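Local coordinates for cortical-lytic enzyme (Clostridium perfringens, PDB 5JIP), which probably acts as a muramidase of glycoside hydrolase family 25, cutting the peptidoglycan of the spore cortex during germination, at residues Y105-T116 with R144-F154. Residues are numbered along the deposited sequence; the frame is centred on the assembly and turned at random.
Sequences YGDLFPVLDVET and RRLMLYTGLFF
With CG set anti to the backbone N in both Asp113 (chi1 167°) and Tyr149 (chi1 169°), carboxylate and phenol leave adjacent strands side by side and point the same way. These are parallel neighbours in a TIM-type barrel, strands 111-113 and 147-151 of a beta-alpha-beta unit whose crossover is helix 124-142, and they illustrate how one sheet serves two environments. On the face of Asp113, OD1 sits 3.3 Å from Tyr149 CD1, the two planes 74° apart, while Glu115 OE2 reaches CE1 of the same ring. A MES molecule, probably from the crystallisation liquor, is hydrogen-bonded to Asp113 OD2 and Glu115 OE2, consistent with a pocket at this end of the barrel; the phenol OH is hydrogen-bonded to Gln203 OE1. On the other face Leu112 and Leu148 point together, and Leu146, just before the strand, joins Leu112 against Phe134 of helix 124-142. Four backbone bonds alternate between the strands, from Met147 N to Pro110 O through to Val114 N to Tyr149 O (3.0 Å).

At the opposite end Arg144, bent at chi2 and chi3, brings its guanidinium face over Pro110 CD. Its NH1 grips Gly106 O at 2.8 Å, in the guanidinium plane, and shares a water with Tyr105 N. Past the end of strand 147-151, Phe154 lays one ring face against Glu115 CA; within the strand, Thr150 OG1 donates to Val114 O at 3.0 Å.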
ATOM      1  N   TYR A 105     -19.177   2.881 -11.115  1.00  8.41           N
ATOM      2  CA  TYR A 105     -18.816   4.261 -11.404  1.00  8.84           C
ATOM      3  C   TYR A 105     -17.742   4.360 -12.491  1.00  7.88           C
ATOM      4  O   TYR A 105     -17.122   5.418 -12.645  1.00  7.74           O
ATOM      5  CB  TYR A 105     -18.382   4.965 -10.103  1.00  7.56           C
ATOM      6  CG  TYR A 105     -19.431   4.814  -9.014  1.00  9.98           C
ATOM      7  CD1 TYR A 105     -20.557   5.602  -9.017  1.00 12.28           C
ATOM      8  CD2 TYR A 105     -19.309   3.853  -8.020  1.00 10.79           C
ATOM      9  CE1 TYR A 105     -21.539   5.444  -8.066  1.00  9.45           C
ATOM     10  CE2 TYR A 105     -20.287   3.680  -7.069  1.00  8.89           C
ATOM     11  CZ  TYR A 105     -21.388   4.484  -7.085  1.00 15.57           C
ATOM     12  OH  TYR A 105     -22.365   4.312  -6.113  1.00 19.22           O
ATOM     13  N   GLY A 106     -17.547   3.302 -13.273  1.00  7.82           N
ATOM     14  CA  GLY A 106     -16.627   3.300 -14.395  1.00  7.13           C
ATOM     15  C   GLY A 106     -15.398   2.452 -14.117  1.00 10.42           C
ATOM     16  O   GLY A 106     -15.110   2.066 -12.985  1.00  8.44           O
ATOM     17  N   ASP A 107     -14.653   2.170 -15.194  1.00  7.61           N
ATOM     18  CA  ASP A 107     -13.394   1.451 -15.051  1.00  8.44           C
ATOM     19  C   ASP A 107     -12.282   2.363 -14.545  1.00  9.81           C
ATOM     20  O   ASP A 107     -11.484   1.967 -13.688  1.00 10.73           O
ATOM     21  CB  ASP A 107     -12.978   0.852 -16.385  1.00  8.79           C
ATOM     22  CG  ASP A 107     -14.081   0.050 -17.032  1.00  9.94           C
ATOM     23  OD1 ASP A 107     -14.743  -0.716 -16.302  1.00 10.01           O
ATOM     24  OD2 ASP A 107     -14.233   0.167 -18.267  1.00  8.06           O
ATOM     25  N   LEU A 108     -12.191   3.567 -15.095  1.00  6.78           N
ATOM     26  CA  LEU A 108     -11.161   4.511 -14.702  1.00  5.86           C
ATOM     27  C   LEU A 108     -11.684   5.405 -13.587  1.00  5.83           C
ATOM     28  O   LEU A 108     -12.894   5.449 -13.323  1.00  5.24           O
ATOM     29  CB  LEU A 108     -10.747   5.372 -15.880  1.00  5.50           C
ATOM     30  CG  LEU A 108     -10.732   4.700 -17.237  1.00  7.35           C
ATOM     31  CD1 LEU A 108     -10.519   5.738 -18.352  1.00  5.23           C
ATOM     32  CD2 LEU A 108      -9.630   3.647 -17.254  1.00  7.76           C
ATOM     33  N   PHE A 109     -10.751   6.126 -12.929  1.00  5.44           N
ATOM     34  CA  PHE A 109     -11.113   7.129 -11.927  1.00  5.90           C
ATOM     35  C   PHE A 109     -12.246   7.985 -12.481  1.00  4.26           C
ATOM     36  O   PHE A 109     -12.090   8.612 -13.536  1.00  5.65           O
ATOM     37  CB  PHE A 109      -9.968   8.103 -11.576  1.00  7.19           C
ATOM     38  CG  PHE A 109      -8.761   7.494 -10.913  1.00  6.12           C
ATOM     39  CD1 PHE A 109      -8.804   7.036  -9.600  1.00  7.52           C
ATOM     40  CD2 PHE A 109      -7.541   7.495 -11.573  1.00  4.70           C
ATOM     41  CE1 PHE A 109      -7.673   6.532  -9.015  1.00  6.68           C
ATOM     42  CE2 PHE A 109      -6.406   7.007 -10.983  1.00  6.89           C
ATOM     43  CZ  PHE A 109      -6.454   6.524  -9.717  1.00  5.11           C
ATOM     44  N   PRO A 110     -13.350   8.113 -11.771  1.00  3.78           N
ATOM     45  CA  PRO A 110     -14.251   9.229 -12.049  1.00  6.21           C
ATOM     46  C   PRO A 110     -13.497  10.542 -11.913  1.00  8.08           C
ATOM     47  O   PRO A 110     -12.572  10.656 -11.109  1.00  5.63           O
ATOM     48  CB  PRO A 110     -15.346   9.080 -10.982  1.00  5.14           C
ATOM     49  CG  PRO A 110     -15.233   7.661 -10.512  1.00  4.56           C
ATOM     50  CD  PRO A 110     -13.782   7.331 -10.603  1.00  6.06           C
ATOM     51  N   VAL A 111     -13.862  11.527 -12.737  1.00  4.79           N
ATOM     52  CA  VAL A 111     -13.105  12.768 -12.836  1.00  4.66           C
ATOM     53  C   VAL A 111     -14.020  13.971 -12.591  1.00  7.05           C
ATOM     54  O   VAL A 111     -15.132  14.045 -13.138  1.00  5.86           O
ATOM     55  CB  VAL A 111     -12.415  12.878 -14.209  1.00  4.92           C
ATOM     56  CG1 VAL A 111     -11.953  14.290 -14.521  1.00  4.00           C
ATOM     57  CG2 VAL A 111     -11.237  11.934 -14.276  1.00  5.22           C
ATOM     58  N   LEU A 112     -13.528  14.915 -11.775  1.00  5.93           N
ATOM     59  CA  LEU A 112     -14.069  16.266 -11.673  1.00  7.51           C
ATOM     60  C   LEU A 112     -13.257  17.202 -12.563  1.00  6.82           C
ATOM     61  O   LEU A 112     -12.050  17.363 -12.376  1.00  5.82           O
ATOM     62  CB  LEU A 112     -14.056  16.749 -10.224  1.00  7.51           C
ATOM     63  CG  LEU A 112     -14.606  18.149  -9.960  1.00  4.65           C
ATOM     64  CD1 LEU A 112     -16.103  18.155 -10.147  1.00  6.28           C
ATOM     65  CD2 LEU A 112     -14.242  18.541  -8.537  1.00  8.54           C
ATOM     66  N   ASP A 113     -13.933  17.794 -13.534  1.00  9.98           N
ATOM     67  CA  ASP A 113     -13.341  18.655 -14.557  1.00  5.91           C
ATOM     68  C   ASP A 113     -13.612  20.099 -14.158  1.00  9.92           C
ATOM     69  O   ASP A 113     -14.759  20.553 -14.212  1.00 10.82           O
ATOM     70  CB  ASP A 113     -13.955  18.275 -15.909  1.00  8.70           C
ATOM     71  CG  ASP A 113     -13.688  19.283 -17.036  1.00 10.07           C
ATOM     72  OD1 ASP A 113     -12.922  20.258 -16.862  1.00  9.76           O
ATOM     73  OD2 ASP A 113     -14.253  19.045 -18.134  1.00  9.63           O
ATOM     74  N   VAL A 114     -12.562  20.812 -13.738  1.00  8.73           N
ATOM     75  CA  VAL A 114     -12.675  22.169 -13.211  1.00  9.82           C
ATOM     76  C   VAL A 114     -11.934  23.099 -14.159  1.00  9.11           C
ATOM     77  O   VAL A 114     -10.705  23.017 -14.308  1.00  9.16           O
ATOM     78  CB  VAL A 114     -12.128  22.289 -11.781  1.00  7.42           C
ATOM     79  CG1 VAL A 114     -12.274  23.727 -11.269  1.00 10.62           C
ATOM     80  CG2 VAL A 114     -12.834  21.324 -10.873  1.00  9.97           C
ATOM     81  N   GLU A 115     -12.684  23.970 -14.804  1.00  8.38           N
ATOM     82  CA  GLU A 115     -12.150  24.910 -15.779  1.00  9.69           C
ATOM     83  C   GLU A 115     -12.756  26.291 -15.603  1.00 11.99           C
ATOM     84  O   GLU A 115     -12.485  27.170 -16.420  1.00 12.50           O
ATOM     85  CB  GLU A 115     -12.427  24.427 -17.221  1.00 14.49           C
ATOM     86  CG  GLU A 115     -11.703  23.179 -17.613  1.00 13.12           C
ATOM     87  CD  GLU A 115     -12.207  22.642 -18.943  1.00 15.52           C
ATOM     88  OE1 GLU A 115     -12.248  23.429 -19.923  1.00 10.42           O
ATOM     89  OE2 GLU A 115     -12.577  21.451 -18.992  1.00 11.13           O
ATOM     90  N   THR A 116     -13.578  26.497 -14.583  1.00 10.94           N
ATOM     91  CA  THR A 116     -14.322  27.725 -14.382  1.00 12.64           C
ATOM     92  C   THR A 116     -14.454  27.928 -12.879  1.00 13.46           C
ATOM     93  O   THR A 116     -14.387  26.949 -12.121  1.00 12.01           O
ATOM     94  CB  THR A 116     -15.690  27.645 -15.086  1.00 15.27           C
ATOM     95  OG1 THR A 116     -16.294  28.943 -15.152  1.00 23.25           O
ATOM     96  CG2 THR A 116     -16.617  26.701 -14.384  1.00 13.12           C
ATOM     97  N   ARG A 144     -14.973   5.239  -4.181  1.00  6.82           N
ATOM     98  CA  ARG A 144     -14.078   5.384  -5.322  1.00  5.30           C
ATOM     99  C   ARG A 144     -13.294   6.681  -5.218  1.00  6.47           C
ATOM    100  O   ARG A 144     -13.867   7.742  -4.959  1.00  8.70           O
ATOM    101  CB  ARG A 144     -14.846   5.390  -6.658  1.00  5.88           C
ATOM    102  CG  ARG A 144     -15.480   4.081  -7.059  1.00  7.43           C
ATOM    103  CD  ARG A 144     -14.455   3.065  -7.460  1.00  6.27           C
ATOM    104  NE  ARG A 144     -13.646   3.498  -8.612  1.00  5.22           N
ATOM    105  CZ  ARG A 144     -13.951   3.306  -9.895  1.00  4.88           C
ATOM    106  NH1 ARG A 144     -15.064   2.679 -10.270  1.00  6.44           N
ATOM    107  NH2 ARG A 144     -13.115   3.730 -10.830  1.00  7.36           N
ATOM    108  N   ARG A 145     -12.001   6.598  -5.492  1.00  5.34           N
ATOM    109  CA  ARG A 145     -11.178   7.785  -5.652  1.00  6.60           C
ATOM    110  C   ARG A 145     -11.620   8.660  -6.821  1.00  6.48           C
ATOM    111  O   ARG A 145     -11.922   8.177  -7.917  1.00  5.58           O
ATOM    112  CB  ARG A 145      -9.725   7.411  -5.885  1.00  7.90           C
ATOM    113  CG  ARG A 145      -9.023   6.652  -4.788  1.00  8.15           C
ATOM    114  CD  ARG A 145      -8.986   7.398  -3.459  1.00  7.18           C
ATOM    115  NE  ARG A 145      -8.639   8.806  -3.526  1.00  5.60           N
ATOM    116  CZ  ARG A 145      -7.401   9.304  -3.534  1.00  5.48           C
ATOM    117  NH1 ARG A 145      -6.355   8.502  -3.562  1.00  5.05           N
ATOM    118  NH2 ARG A 145      -7.210  10.623  -3.539  1.00  5.78           N
ATOM    119  N   LEU A 146     -11.610   9.964  -6.580  1.00  6.23           N
ATOM    120  CA  LEU A 146     -11.931  10.984  -7.565  1.00  6.87           C
ATOM    121  C   LEU A 146     -10.653  11.632  -8.093  1.00  6.44           C
ATOM    122  O   LEU A 146      -9.834  12.125  -7.313  1.00  7.56           O
ATOM    123  CB  LEU A 146     -12.831  12.046  -6.925  1.00  6.82           C
ATOM    124  CG  LEU A 146     -13.291  13.190  -7.824  1.00  8.77           C
ATOM    125  CD1 LEU A 146     -14.241  12.660  -8.898  1.00  6.21           C
ATOM    126  CD2 LEU A 146     -13.954  14.279  -7.007  1.00  7.22           C
ATOM    127  N   MET A 147     -10.487  11.636  -9.412  1.00  5.04           N
ATOM    128  CA  MET A 147      -9.380  12.348 -10.061  1.00  4.86           C
ATOM    129  C   MET A 147      -9.820  13.759 -10.440  1.00  6.14           C
ATOM    130  O   MET A 147     -10.977  13.974 -10.804  1.00  6.00           O
ATOM    131  CB  MET A 147      -8.886  11.585 -11.302  1.00  5.43           C
ATOM    132  CG  MET A 147      -7.816  12.326 -12.114  1.00  5.16           C
ATOM    133  SD  MET A 147      -6.674  11.245 -13.000  1.00  6.16           S
ATOM    134  CE  MET A 147      -7.743  10.583 -14.257  1.00  5.92           C
ATOM    135  N   LEU A 148      -8.899  14.720 -10.289  1.00  5.34           N
ATOM    136  CA  LEU A 148      -9.119  16.115 -10.670  1.00  5.06           C
ATOM    137  C   LEU A 148      -8.490  16.400 -12.027  1.00  6.46           C
ATOM    138  O   LEU A 148      -7.308  16.108 -12.252  1.00  7.70           O
ATOM    139  CB  LEU A 148      -8.539  17.078  -9.630  1.00  6.63           C
ATOM    140  CG  LEU A 148      -8.727  18.574  -9.973  1.00  4.57           C
ATOM    141  CD1 LEU A 148     -10.166  18.906  -9.864  1.00  6.57           C
ATOM    142  CD2 LEU A 148      -7.874  19.433  -9.040  1.00  8.56           C
ATOM    143  N   TYR A 149      -9.298  16.929 -12.947  1.00  6.66           N
ATOM    144  CA  TYR A 149      -8.799  17.485 -14.188  1.00  4.26           C
ATOM    145  C   TYR A 149      -8.813  19.008 -14.112  1.00  6.75           C
ATOM    146  O   TYR A 149      -9.837  19.609 -13.756  1.00  6.28           O
ATOM    147  CB  TYR A 149      -9.629  17.048 -15.396  1.00  6.73           C
ATOM    148  CG  TYR A 149      -9.285  17.840 -16.646  1.00  6.06           C
ATOM    149  CD1 TYR A 149      -9.808  19.116 -16.859  1.00  5.66           C
ATOM    150  CD2 TYR A 149      -8.469  17.304 -17.634  1.00  7.54           C
ATOM    151  CE1 TYR A 149      -9.492  19.850 -17.976  1.00  7.91           C
ATOM    152  CE2 TYR A 149      -8.170  18.047 -18.800  1.00  5.18           C
ATOM    153  CZ  TYR A 149      -8.692  19.320 -18.951  1.00  7.80           C
ATOM    154  OH  TYR A 149      -8.425  20.080 -20.063  1.00  6.74           O
ATOM    155  N   THR A 150      -7.696  19.624 -14.488  1.00  7.12           N
ATOM    156  CA  THR A 150      -7.641  21.062 -14.633  1.00  7.34           C
ATOM    157  C   THR A 150      -6.431  21.385 -15.488  1.00  8.49           C
ATOM    158  O   THR A 150      -5.574  20.539 -15.717  1.00  7.14           O
ATOM    159  CB  THR A 150      -7.592  21.757 -13.254  1.00  6.14           C
ATOM    160  OG1 THR A 150      -7.821  23.158 -13.418  1.00 10.97           O
ATOM    161  CG2 THR A 150      -6.282  21.566 -12.604  1.00  6.73           C
ATOM    162  N   GLY A 151      -6.355  22.647 -15.938  1.00  6.15           N
ATOM    163  CA  GLY A 151      -5.257  23.102 -16.758  1.00 10.43           C
ATOM    164  C   GLY A 151      -4.159  23.804 -15.963  1.00  9.17           C
ATOM    165  O   GLY A 151      -4.393  24.348 -14.887  1.00  9.49           O
ATOM    166  N   LEU A 152      -2.948  23.785 -16.533  1.00  8.03           N
ATOM    167  CA  LEU A 152      -1.824  24.486 -15.921  1.00 14.22           C
ATOM    168  C   LEU A 152      -2.119  25.973 -15.788  1.00 13.68           C
ATOM    169  O   LEU A 152      -1.856  26.579 -14.739  1.00  9.86           O
ATOM    170  CB  LEU A 152      -0.557  24.257 -16.753  1.00 15.15           C
ATOM    171  CG  LEU A 152       0.752  24.887 -16.213  1.00 14.87           C
ATOM    172  CD1 LEU A 152       1.023  24.407 -14.806  1.00 14.52           C
ATOM    173  CD2 LEU A 152       1.971  24.598 -17.104  1.00 12.70           C
ATOM    174  N   PHE A 153      -2.676  26.575 -16.838  1.00 16.48           N
ATOM    175  CA  PHE A 153      -3.037  27.992 -16.778  1.00 17.00           C
ATOM    176  C   PHE A 153      -3.991  28.270 -15.624  1.00 19.14           C
ATOM    177  O   PHE A 153      -3.784  29.209 -14.838  1.00 17.36           O
ATOM    178  CB  PHE A 153      -3.655  28.412 -18.102  1.00 14.06           C
ATOM    179  CG  PHE A 153      -4.115  29.836 -18.127  1.00 20.86           C
ATOM    180  CD1 PHE A 153      -3.215  30.853 -18.359  1.00 19.78           C
ATOM    181  CD2 PHE A 153      -5.445  30.158 -17.913  1.00 25.32           C
ATOM    182  CE1 PHE A 153      -3.627  32.171 -18.371  1.00 27.18           C
ATOM    183  CE2 PHE A 153      -5.858  31.472 -17.928  1.00 26.17           C
ATOM    184  CZ  PHE A 153      -4.948  32.475 -18.164  1.00 24.83           C
ATOM    185  N   PHE A 154      -5.036  27.447 -15.507  1.00 11.71           N
ATOM    186  CA  PHE A 154      -6.047  27.605 -14.472  1.00 12.67           C
ATOM    187  C   PHE A 154      -5.438  27.521 -13.077  1.00 13.36           C
ATOM    188  O   PHE A 154      -5.747  28.344 -12.207  1.00 18.96           O
ATOM    189  CB  PHE A 154      -7.123  26.532 -14.664  1.00 14.39           C
ATOM    190  CG  PHE A 154      -8.351  26.736 -13.847  1.00 12.90           C
ATOM    191  CD1 PHE A 154      -9.363  27.549 -14.311  1.00 11.69           C
ATOM    192  CD2 PHE A 154      -8.518  26.088 -12.622  1.00 10.17           C
ATOM    193  CE1 PHE A 154     -10.507  27.741 -13.569  1.00 10.25           C
ATOM    194  CE2 PHE A 154      -9.664  26.267 -11.876  1.00 14.01           C
ATOM    195  CZ  PHE A 154     -10.661  27.092 -12.339  1.00  8.76           C
TER
HETATM  196  O   HOH W   1     -17.367   0.998  -9.261  1.00  6.25           O